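Local coordinates for endoglucanase (Clostridium thermocellum, PDB 2E4T), which probably hydrolyses internal beta-1,4-glucosidic bonds of cellulose and xyloglucan through this family 44 glycoside hydrolase module of a larger multidomain enzyme, at residues A[274-286]-A[350-362]. Numbering follows the deposited sequence. Where two conformers were deposited one is given.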
loop_
_atom_site.group_PDB
_atom_site.type_symbol
_atom_site.label_atom_id
_atom_site.label_comp_id
_atom_site.label_asym_id
_atom_site.label_seq_id
_atom_site.Cartn_x
_atom_site.Cartn_y
_atom_site.Cartn_z
ATOM N N LYS A 274 19.638 10.963 13.532
ATOM C CA LYS A 274 18.468 11.346 12.762
ATOM C C LYS A 274 17.668 10.089 12.436
ATOM O O LYS A 274 18.206 8.986 12.443
ATOM C CB LYS A 274 18.806 12.041 11.455
ATOM C CG LYS A 274 19.516 11.226 10.491
ATOM C CD LYS A 274 20.039 12.260 9.514
ATOM C CE LYS A 274 20.751 11.516 8.471
ATOM N NZ LYS A 274 21.681 12.393 7.639
ATOM N N ARG A 275 16.384 10.284 12.119
ATOM C CA ARG A 275 15.523 9.176 11.809
ATOM C C ARG A 275 15.948 8.509 10.505
ATOM O O ARG A 275 16.029 9.169 9.451
ATOM C CB ARG A 275 14.087 9.689 11.698
ATOM C CG ARG A 275 13.103 8.630 11.200
ATOM C CD ARG A 275 11.633 9.150 11.299
ATOM N NE ARG A 275 11.149 9.200 12.678
ATOM C CZ ARG A 275 10.581 8.163 13.304
ATOM N NH1 ARG A 275 10.513 6.944 12.714
ATOM N NH2 ARG A 275 10.065 8.356 14.524
ATOM N N LEU A 276 16.138 7.183 10.538
ATOM C CA LEU A 276 16.558 6.449 9.350
ATOM C C LEU A 276 15.447 5.559 8.798
ATOM O O LEU A 276 15.572 5.048 7.666
ATOM C CB LEU A 276 17.804 5.576 9.635
ATOM C CG LEU A 276 19.027 6.411 10.006
ATOM C CD1 LEU A 276 20.178 5.462 10.338
ATOM C CD2 LEU A 276 19.459 7.355 8.896
ATOM N N LEU A 277 14.381 5.307 9.563
ATOM C CA LEU A 277 13.212 4.582 9.063
ATOM C C LEU A 277 12.023 5.524 9.251
ATOM O O LEU A 277 11.709 5.872 10.394
ATOM C CB LEU A 277 12.952 3.316 9.857
ATOM C CG LEU A 277 11.714 2.517 9.446
ATOM C CD1 LEU A 277 11.848 1.937 8.029
ATOM C CD2 LEU A 277 11.358 1.490 10.460
ATOM N N ASP A 278 11.377 5.905 8.145
ATOM C CA ASP A 278 10.198 6.757 8.252
ATOM C C ASP A 278 8.902 5.957 8.278
ATOM O O ASP A 278 7.939 6.364 8.965
ATOM C CB ASP A 278 10.169 7.768 7.119
ATOM C CG ASP A 278 11.343 8.707 7.224
ATOM O OD1 ASP A 278 11.248 9.665 8.041
ATOM O OD2 ASP A 278 12.358 8.470 6.525
ATOM N N VAL A 279 8.857 4.861 7.522
ATOM C CA VAL A 279 7.620 4.145 7.300
ATOM C C VAL A 279 7.892 2.637 7.340
ATOM O O VAL A 279 8.685 2.128 6.553
ATOM C CB VAL A 279 6.971 4.508 5.949
ATOM C CG1 VAL A 279 5.579 3.924 5.885
ATOM C CG2 VAL A 279 6.941 6.016 5.719
ATOM N N LEU A 280 7.239 1.954 8.284
ATOM C CA LEU A 280 7.206 0.490 8.316
ATOM C C LEU A 280 6.281 0.040 7.184
ATOM O O LEU A 280 5.131 0.454 7.134
ATOM C CB LEU A 280 6.682 0.025 9.676
ATOM C CG LEU A 280 6.607 -1.487 9.835
ATOM C CD1 LEU A 280 8.010 -2.094 9.915
ATOM C CD2 LEU A 280 5.819 -1.852 11.097
ATOM N N ASP A 281 6.827 -0.788 6.286
ATOM C CA ASP A 281 6.189 -1.099 4.987
ATOM C C ASP A 281 6.034 -2.600 4.874
ATOM O O ASP A 281 7.045 -3.349 4.961
ATOM C CB ASP A 281 7.224 -0.592 3.908
ATOM C CG ASP A 281 6.880 -0.926 2.496
ATOM O OD1 ASP A 281 6.075 -1.865 2.274
ATOM O OD2 ASP A 281 7.407 -0.200 1.609
ATOM N N VAL A 282 4.789 -3.063 4.735
ATOM C CA VAL A 282 4.534 -4.478 4.598
ATOM C C VAL A 282 3.535 -4.706 3.434
ATOM O O VAL A 282 2.797 -3.804 3.017
ATOM C CB VAL A 282 3.977 -5.127 5.887
ATOM C CG1 VAL A 282 4.991 -5.030 7.026
ATOM C CG2 VAL A 282 2.622 -4.479 6.285
ATOM N N HIS A 283 3.547 -5.958 2.956
ATOM C CA HIS A 283 2.586 -6.433 1.967
ATOM C C HIS A 283 1.615 -7.358 2.691
ATOM O O HIS A 283 2.026 -8.188 3.515
ATOM C CB HIS A 283 3.280 -7.207 0.860
ATOM C CG HIS A 283 4.279 -6.380 0.129
ATOM N ND1 HIS A 283 4.494 -5.031 0.203
ATOM C CD2 HIS A 283 5.195 -6.847 -0.783
ATOM C CE1 HIS A 283 5.493 -4.712 -0.658
ATOM N NE2 HIS A 283 5.938 -5.813 -1.249
ATOM N N TRP A 284 0.309 -7.221 2.371
ATOM C CA TRP A 284 -0.726 -7.993 3.040
ATOM C C TRP A 284 -1.715 -8.487 1.977
ATOM O O TRP A 284 -2.631 -7.774 1.575
ATOM C CB TRP A 284 -1.466 -7.160 4.122
ATOM C CG TRP A 284 -2.542 -7.866 4.832
ATOM C CD1 TRP A 284 -3.900 -7.761 4.599
ATOM C CD2 TRP A 284 -2.408 -8.795 5.950
ATOM N NE1 TRP A 284 -4.601 -8.550 5.525
ATOM C CE2 TRP A 284 -3.718 -9.170 6.362
ATOM C CE3 TRP A 284 -1.328 -9.296 6.665
ATOM C CZ2 TRP A 284 -3.942 -10.045 7.448
ATOM C CZ3 TRP A 284 -1.575 -10.168 7.752
ATOM C CH2 TRP A 284 -2.887 -10.513 8.104
ATOM N N TYR A 285 -1.489 -9.728 1.530
ATOM C CA TYR A 285 -2.456 -10.422 0.692
ATOM C C TYR A 285 -3.220 -11.316 1.624
ATOM O O TYR A 285 -2.649 -12.227 2.231
ATOM C CB TYR A 285 -1.769 -11.220 -0.413
ATOM C CG TYR A 285 -1.119 -10.310 -1.439
ATOM C CD1 TYR A 285 -1.862 -9.765 -2.467
ATOM C CD2 TYR A 285 0.239 -10.021 -1.386
ATOM C CE1 TYR A 285 -1.264 -8.947 -3.419
ATOM C CE2 TYR A 285 0.858 -9.227 -2.319
ATOM C CZ TYR A 285 0.103 -8.694 -3.378
ATOM O OH TYR A 285 0.656 -7.982 -4.393
ATOM N N PRO A 286 -4.537 -11.065 1.837
ATOM C CA PRO A 286 -5.282 -11.842 2.823
ATOM C C PRO A 286 -5.148 -13.332 2.571
ATOM O O PRO A 286 -5.292 -13.783 1.417
ATOM C CB PRO A 286 -6.732 -11.360 2.625
ATOM C CG PRO A 286 -6.551 -10.025 2.112
ATOM C CD PRO A 286 -5.356 -10.003 1.224
ATOM N N TYR A 350 9.557 1.942 18.059
ATOM C CA TYR A 350 10.054 3.105 17.334
ATOM C C TYR A 350 8.924 4.112 17.154
ATOM O O TYR A 350 8.352 4.298 16.039
ATOM C CB TYR A 350 10.700 2.740 15.993
ATOM C CG TYR A 350 11.590 3.816 15.400
ATOM C CD1 TYR A 350 12.430 3.521 14.334
ATOM C CD2 TYR A 350 11.610 5.099 15.922
ATOM C CE1 TYR A 350 13.258 4.475 13.791
ATOM C CE2 TYR A 350 12.477 6.063 15.411
ATOM C CZ TYR A 350 13.292 5.772 14.335
ATOM O OH TYR A 350 14.135 6.714 13.787
ATOM N N PRO A 351 8.528 4.783 18.244
ATOM C CA PRO A 351 7.397 5.709 18.182
ATOM C C PRO A 351 7.581 6.735 17.083
ATOM O O PRO A 351 8.690 7.220 16.827
ATOM C CB PRO A 351 7.376 6.383 19.579
ATOM C CG PRO A 351 8.103 5.491 20.449
ATOM C CD PRO A 351 9.076 4.663 19.604
ATOM N N GLY A 352 6.465 7.093 16.426
ATOM C CA GLY A 352 6.538 8.106 15.399
ATOM C C GLY A 352 6.757 7.538 13.985
ATOM O O GLY A 352 6.640 8.261 13.000
ATOM N N THR A 353 7.107 6.254 13.897
ATOM C CA THR A 353 7.208 5.589 12.603
ATOM C C THR A 353 5.801 5.439 12.012
ATOM O O THR A 353 4.851 5.127 12.738
ATOM C CB THR A 353 7.898 4.229 12.786
ATOM O OG1 THR A 353 9.161 4.444 13.435
ATOM C CG2 THR A 353 8.135 3.505 11.478
ATOM N N LYS A 354 5.698 5.678 10.702
ATOM C CA LYS A 354 4.435 5.556 10.016
ATOM C C LYS A 354 4.245 4.093 9.526
ATOM O O LYS A 354 5.189 3.284 9.625
ATOM C CB LYS A 354 4.413 6.530 8.808
ATOM C CG LYS A 354 4.542 7.981 9.224
ATOM C CD LYS A 354 4.905 8.943 8.092
ATOM C CE LYS A 354 5.041 10.360 8.518
ATOM N NZ LYS A 354 5.008 11.346 7.460
ATOM N N LEU A 355 3.053 3.777 9.030
ATOM C CA LEU A 355 2.743 2.416 8.577
ATOM C C LEU A 355 2.199 2.472 7.145
ATOM O O LEU A 355 1.282 3.272 6.866
ATOM C CB LEU A 355 1.715 1.775 9.524
ATOM C CG LEU A 355 1.255 0.369 9.144
ATOM C CD1 LEU A 355 2.409 -0.628 9.156
ATOM C CD2 LEU A 355 0.188 -0.112 10.118
ATOM N N ALA A 356 2.741 1.621 6.261
ATOM C CA ALA A 356 2.233 1.559 4.895
ATOM C C ALA A 356 1.992 0.104 4.507
ATOM O O ALA A 356 2.761 -0.792 4.868
ATOM C CB ALA A 356 3.218 2.195 3.909
ATOM N N ILE A 357 0.928 -0.089 3.713
ATOM C CA ILE A 357 0.575 -1.398 3.140
ATOM C C ILE A 357 0.799 -1.241 1.637
ATOM O O ILE A 357 -0.061 -0.740 0.915
ATOM C CB ILE A 357 -0.864 -1.824 3.470
ATOM C CG1 ILE A 357 -1.201 -1.614 4.959
ATOM C CG2 ILE A 357 -1.060 -3.236 2.994
ATOM C CD1 ILE A 357 -0.353 -2.376 5.953
ATOM N N THR A 358 2.020 -1.621 1.178
ATOM C CA THR A 358 2.441 -1.243 -0.163
ATOM C C THR A 358 2.068 -2.272 -1.258
ATOM O O THR A 358 2.231 -1.961 -2.450
ATOM C CB THR A 358 3.934 -0.924 -0.208
ATOM O OG1 THR A 358 4.667 -2.071 0.176
ATOM C CG2 THR A 358 4.242 0.339 0.576
ATOM N N GLU A 359 1.537 -3.427 -0.862
ATOM C CA GLU A 359 0.843 -4.305 -1.786
ATOM C C GLU A 359 -0.278 -4.958 -0.984
ATOM O O GLU A 359 -0.066 -5.367 0.178
ATOM C CB GLU A 359 1.688 -5.433 -2.382
ATOM C CG GLU A 359 2.831 -4.937 -3.232
ATOM C CD GLU A 359 3.673 -6.019 -3.879
ATOM O OE1 GLU A 359 3.194 -7.182 -4.019
ATOM O OE2 GLU A 359 4.818 -5.683 -4.309
ATOM N N TYR A 360 -1.442 -5.120 -1.603
ATOM C CA TYR A 360 -2.542 -5.873 -1.056
ATOM C C TYR A 360 -3.527 -6.088 -2.221
ATOM O O TYR A 360 -3.504 -5.361 -3.239
ATOM C CB TYR A 360 -3.254 -5.141 0.109
ATOM C CG TYR A 360 -3.934 -3.842 -0.308
ATOM C CD1 TYR A 360 -5.270 -3.853 -0.678
ATOM C CD2 TYR A 360 -3.242 -2.648 -0.369
ATOM C CE1 TYR A 360 -5.924 -2.727 -1.116
ATOM C CE2 TYR A 360 -3.881 -1.471 -0.797
ATOM C CZ TYR A 360 -5.209 -1.529 -1.181
ATOM O OH TYR A 360 -5.886 -0.430 -1.645
ATOM N N ASP A 361 -4.424 -7.070 -2.042
ATOM C CA ASP A 361 -5.500 -7.371 -3.010
ATOM C C ASP A 361 -6.438 -8.309 -2.298
ATOM O O ASP A 361 -6.035 -9.405 -1.906
ATOM C CB ASP A 361 -4.903 -8.016 -4.249
ATOM C CG ASP A 361 -5.947 -8.498 -5.262
ATOM O OD1 ASP A 361 -7.117 -8.088 -5.178
ATOM O OD2 ASP A 361 -5.541 -9.273 -6.202
ATOM N N TYR A 362 -7.714 -7.872 -2.131
ATOM C CA TYR A 362 -8.733 -8.700 -1.501
ATOM C C TYR A 362 -9.461 -9.617 -2.501
ATOM O O TYR A 362 -10.360 -10.373 -2.088
ATOM C CB TYR A 362 -9.699 -7.829 -0.682
ATOM C CG TYR A 362 -9.115 -7.500 0.670
ATOM C CD1 TYR A 362 -7.972 -6.678 0.790
ATOM C CD2 TYR A 362 -9.629 -8.081 1.825
ATOM C CE1 TYR A 362 -7.331 -6.495 2.008
ATOM C CE2 TYR A 362 -9.026 -7.884 3.050
ATOM C CZ TYR A 362 -7.853 -7.127 3.140
ATOM O OH TYR A 362 -7.176 -6.921 4.320
HETATM O O HOH W 1 8.035 8.694 10.565
HETATM O O HOH W 2 -7.653 -8.878 6.071
#
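Arg275 lays its guanidinium flat on the ring of Tyr350 just before the N-terminal ends of neighbouring parallel strands 279-284 and 354-358 of the TIM barrel. Its CB and CG pass the Tyr350 hydroxyl, whose main polar partner is Ser269; Arg275 CG lies 3.4 Å from Tyr350 OH. A bend at chi3 (-73°) turns the guanidinium over the ring, planes 16° apart, with Arg275 CZ 3.5 Å from Tyr350 CE2; Gly352 O and a water lie over its opposite face. In its plane, Arg275 NH1 donates to Thr353 OG1 at 2.9 Å and to Leu277 O at 2.8 Å, NH2 to Pro351 O. All three fix its rotation; the Thr353 and Pro351 bonds join the type II turn 350-353 to the loop entering strand 279-284, while the Leu277 bond braces it against its own loop.

Past the turn, Asp278 O, Val282 O and Glu359 O take the backbone N-H of Lys354, Thr358 and Trp284 in order. Val279 CG1 meets Ala356 CB on one face, Val282 CG2 Ile357 CD1 on the other. At the C-terminal ends, where TIM-barrel hydrolases carry their active site, Glu359 CG lies over the His283 ring centre. Arg42 forms a salt bridge with Glu359 OE2, while Tyr285 OH donates to Glu359 OE1 at 2.7 Å, on the anti side but tilted out of the carboxylate plane. Pro286 CG sits over the Tyr362 ring, 3.4 Å from its centroid.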